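Local coordinates for galactose-1-phosphate uridylyltransferase (Pyrobaculum aerophilum str. IM2, PDB 6K9Z), which probably transfers uridylyl groups between UDP-glucose and hexose 1-phosphates such as galactose 1-phosphate, and binds zinc, at residues S77-E82 and H138-I143. The protein carries 1 engineered substitution. Numbering follows the deposited sequence.
Sequences SLVVVE and HPFSQI. Engineered in segment 138-143: F140 (natural residue His). With ZN (zinc ion), chain C; UDP (uridine-5'-diphosphate), chain G.
V80 and S141 form a hydrogen-bonded pair of two antiparallel strands, 77-81 and 140-143, in the half-barrel sheet of the HIT-clan transferase fold. L78 and I143 make a second such pair; V79 with Q142 and V81 with F140 are non-hydrogen-bonded pairs on the other face, where UDP lies. On the V80 side, the side chains of V80 and I143 cross obliquely, with V80 CG2 3.5 Å from I143 CD1; I102 and V106 of helix 96-114 also pack on V80. S141 OG, held between its backbone N and carbonyl carbon (chi1 40°), sits 3.5 Å from V80 CB and donates a 2.9 Å bond to E82 OE2. It meets that oxygen on the anti side, 18° out of the carboxylate plane. The other oxygen, OE1, forms a salt bridge with R126 of strand 121-128, so the buried carboxylate joins the two strands to a third. An alanine in place of E82 would probably leave S141 OG without its acceptor and R126 without the charge it pairs with here.

On the UDP side, V79 splits its branches: CG1 lies obliquely by the ring of F140, 4.0 Å from CD2, while CG2 faces O2 of the uracil at 3.7 Å. F140 is engineered; the natural histidine is the predicted UMP-carrying nucleophile, and the phenylalanine ring lies on the same face of the sheet as UDP, with the ring of F32 meeting it. Farther along, H138 ends the contact: with CG anti to the backbone N (chi1 -160°), its side chain crosses that of V81 at about a right angle. NE2, bonded to T83 O, lies 3.6 Å from V81 CG1, while ND1 binds zinc at 2.1 Å alongside C30, C33 and H86.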
loop_
_atom_site.group_PDB
_atom_site.type_symbol
_atom_site.label_atom_id
_atom_site.label_comp_id
_atom_site.label_asym_id
_atom_site.label_seq_id
_atom_site.Cartn_x
_atom_site.Cartn_y
_atom_site.Cartn_z
ATOM N N SER A 77 16.158 -8.526 -11.892
ATOM C CA SER A 77 15.477 -8.941 -10.643
ATOM C C SER A 77 16.338 -10.043 -10.027
ATOM O O SER A 77 16.608 -11.033 -10.728
ATOM C CB SER A 77 14.108 -9.381 -10.907
ATOM O OG SER A 77 13.566 -9.902 -9.717
ATOM N N LEU A 78 16.879 -9.761 -8.837
ATOM C CA LEU A 78 17.891 -10.587 -8.167
ATOM C C LEU A 78 17.371 -11.033 -6.798
ATOM O O LEU A 78 16.628 -10.298 -6.137
ATOM C CB LEU A 78 19.190 -9.787 -8.027
ATOM C CG LEU A 78 19.809 -9.232 -9.311
ATOM C CD1 LEU A 78 21.025 -8.362 -8.941
ATOM C CD2 LEU A 78 20.209 -10.322 -10.249
ATOM N N VAL A 79 17.796 -12.206 -6.407
ATOM C CA VAL A 79 17.579 -12.789 -5.066
ATOM C C VAL A 79 18.912 -12.740 -4.356
ATOM O O VAL A 79 19.934 -13.200 -4.900
ATOM C CB VAL A 79 17.007 -14.210 -5.129
ATOM C CG1 VAL A 79 16.881 -14.784 -3.734
ATOM C CG2 VAL A 79 15.678 -14.226 -5.844
ATOM N N VAL A 80 18.887 -12.209 -3.147
ATOM C CA VAL A 80 20.066 -12.197 -2.243
ATOM C C VAL A 80 19.840 -13.367 -1.270
ATOM O O VAL A 80 18.987 -13.207 -0.354
ATOM C CB VAL A 80 20.165 -10.867 -1.496
ATOM C CG1 VAL A 80 21.341 -10.852 -0.506
ATOM C CG2 VAL A 80 20.215 -9.674 -2.467
ATOM N N VAL A 81 20.580 -14.449 -1.449
ATOM C CA VAL A 81 20.561 -15.594 -0.507
ATOM C C VAL A 81 21.524 -15.206 0.599
ATOM O O VAL A 81 22.749 -15.157 0.353
ATOM C CB VAL A 81 20.881 -16.932 -1.171
ATOM C CG1 VAL A 81 20.592 -18.093 -0.234
ATOM C CG2 VAL A 81 20.177 -17.111 -2.492
ATOM N N GLU A 82 20.976 -14.988 1.782
ATOM C CA GLU A 82 21.631 -14.282 2.900
ATOM C C GLU A 82 22.593 -15.168 3.699
ATOM O O GLU A 82 23.374 -14.598 4.443
ATOM C CB GLU A 82 20.556 -13.699 3.790
ATOM C CG GLU A 82 19.841 -12.543 3.123
ATOM C CD GLU A 82 18.611 -12.097 3.914
ATOM O OE1 GLU A 82 18.262 -12.821 4.877
ATOM O OE2 GLU A 82 18.134 -10.967 3.672
ATOM N N HIS A 138 13.875 -20.175 3.512
ATOM C CA HIS A 138 15.319 -19.821 3.482
ATOM C C HIS A 138 15.447 -18.313 3.565
ATOM O O HIS A 138 14.712 -17.625 2.853
ATOM C CB HIS A 138 15.965 -20.398 2.211
ATOM C CG HIS A 138 17.453 -20.525 2.306
ATOM N ND1 HIS A 138 18.096 -21.719 2.333
ATOM C CD2 HIS A 138 18.392 -19.573 2.389
ATOM C CE1 HIS A 138 19.404 -21.524 2.396
ATOM N NE2 HIS A 138 19.623 -20.186 2.469
ATOM N N PRO A 139 16.338 -17.773 4.444
ATOM C CA PRO A 139 16.545 -16.335 4.562
ATOM C C PRO A 139 17.018 -15.755 3.229
ATOM O O PRO A 139 18.035 -16.184 2.698
ATOM C CB PRO A 139 17.665 -16.180 5.587
ATOM C CG PRO A 139 17.542 -17.410 6.416
ATOM C CD PRO A 139 17.176 -18.494 5.421
ATOM N N PHE A 140 16.288 -14.761 2.746
ATOM C CA PHE A 140 16.634 -14.068 1.479
ATOM C C PHE A 140 15.993 -12.682 1.477
ATOM O O PHE A 140 14.962 -12.422 2.145
ATOM C CB PHE A 140 16.232 -14.860 0.234
ATOM C CG PHE A 140 14.758 -14.833 -0.057
ATOM C CD1 PHE A 140 13.909 -15.709 0.589
ATOM C CD2 PHE A 140 14.213 -13.922 -0.938
ATOM C CE1 PHE A 140 12.546 -15.681 0.354
ATOM C CE2 PHE A 140 12.843 -13.884 -1.170
ATOM C CZ PHE A 140 12.015 -14.754 -0.516
ATOM N N SER A 141 16.567 -11.857 0.624
ATOM C CA SER A 141 16.047 -10.522 0.264
ATOM C C SER A 141 16.064 -10.391 -1.275
ATOM O O SER A 141 16.496 -11.304 -1.951
ATOM C CB SER A 141 16.821 -9.438 1.017
ATOM O OG SER A 141 18.201 -9.701 1.097
ATOM N N GLN A 142 15.660 -9.242 -1.782
ATOM C CA GLN A 142 15.444 -9.056 -3.220
ATOM C C GLN A 142 16.076 -7.731 -3.631
ATOM O O GLN A 142 16.076 -6.779 -2.856
ATOM C CB GLN A 142 13.949 -9.130 -3.578
ATOM C CG GLN A 142 13.323 -10.525 -3.391
ATOM C CD GLN A 142 11.949 -10.598 -4.000
ATOM O OE1 GLN A 142 11.746 -10.511 -5.232
ATOM N NE2 GLN A 142 10.986 -10.771 -3.129
ATOM N N ILE A 143 16.541 -7.705 -4.871
ATOM C CA ILE A 143 16.928 -6.451 -5.559
ATOM C C ILE A 143 16.161 -6.343 -6.887
ATOM O O ILE A 143 16.188 -7.307 -7.667
ATOM C CB ILE A 143 18.440 -6.440 -5.829
ATOM C CG1 ILE A 143 19.283 -6.488 -4.547
ATOM C CG2 ILE A 143 18.773 -5.198 -6.655
ATOM C CD1 ILE A 143 20.678 -7.041 -4.742
HETATM ZN ZN ZN C . 17.169 -23.539 1.773
HETATM N N1 UDP G . 12.184 -17.352 -6.406
HETATM C C2 UDP G . 13.205 -17.732 -7.288
HETATM N N3 UDP G . 13.383 -19.005 -7.627
HETATM C C4 UDP G . 12.562 -19.920 -7.157
HETATM C C5 UDP G . 11.532 -19.602 -6.315
HETATM C C6 UDP G . 11.366 -18.284 -5.967
HETATM O O2 UDP G . 13.993 -16.959 -7.751
HETATM O O4 UDP G . 12.727 -21.087 -7.461
HETATM C "C1'" UDP G . 11.897 -15.981 -6.039
HETATM C "C2'" UDP G . 10.496 -15.806 -6.625
HETATM O "O2'" UDP G . 10.345 -15.830 -8.028
HETATM C "C3'" UDP G . 10.048 -14.501 -6.042
HETATM C "C4'" UDP G . 10.603 -14.577 -4.687
HETATM O "O4'" UDP G . 11.540 -15.661 -4.701
HETATM O "O3'" UDP G . 10.482 -13.373 -6.722
HETATM C "C5'" UDP G . 9.277 -14.738 -3.965
HETATM O "O5'" UDP G . 8.429 -13.571 -4.124
HETATM P PA UDP G . 7.506 -12.986 -5.361
HETATM O O1A UDP G . 6.847 -14.068 -6.189
HETATM O O2A UDP G . 6.422 -12.233 -4.660
HETATM O O3A UDP G . 8.489 -12.000 -6.214
HETATM P PB UDP G . 8.448 -11.353 -7.628
HETATM O O1B UDP G . 8.460 -12.508 -8.420
HETATM O O2B UDP G . 9.623 -10.481 -7.772
HETATM O O3B UDP G . 7.211 -10.680 -7.757
#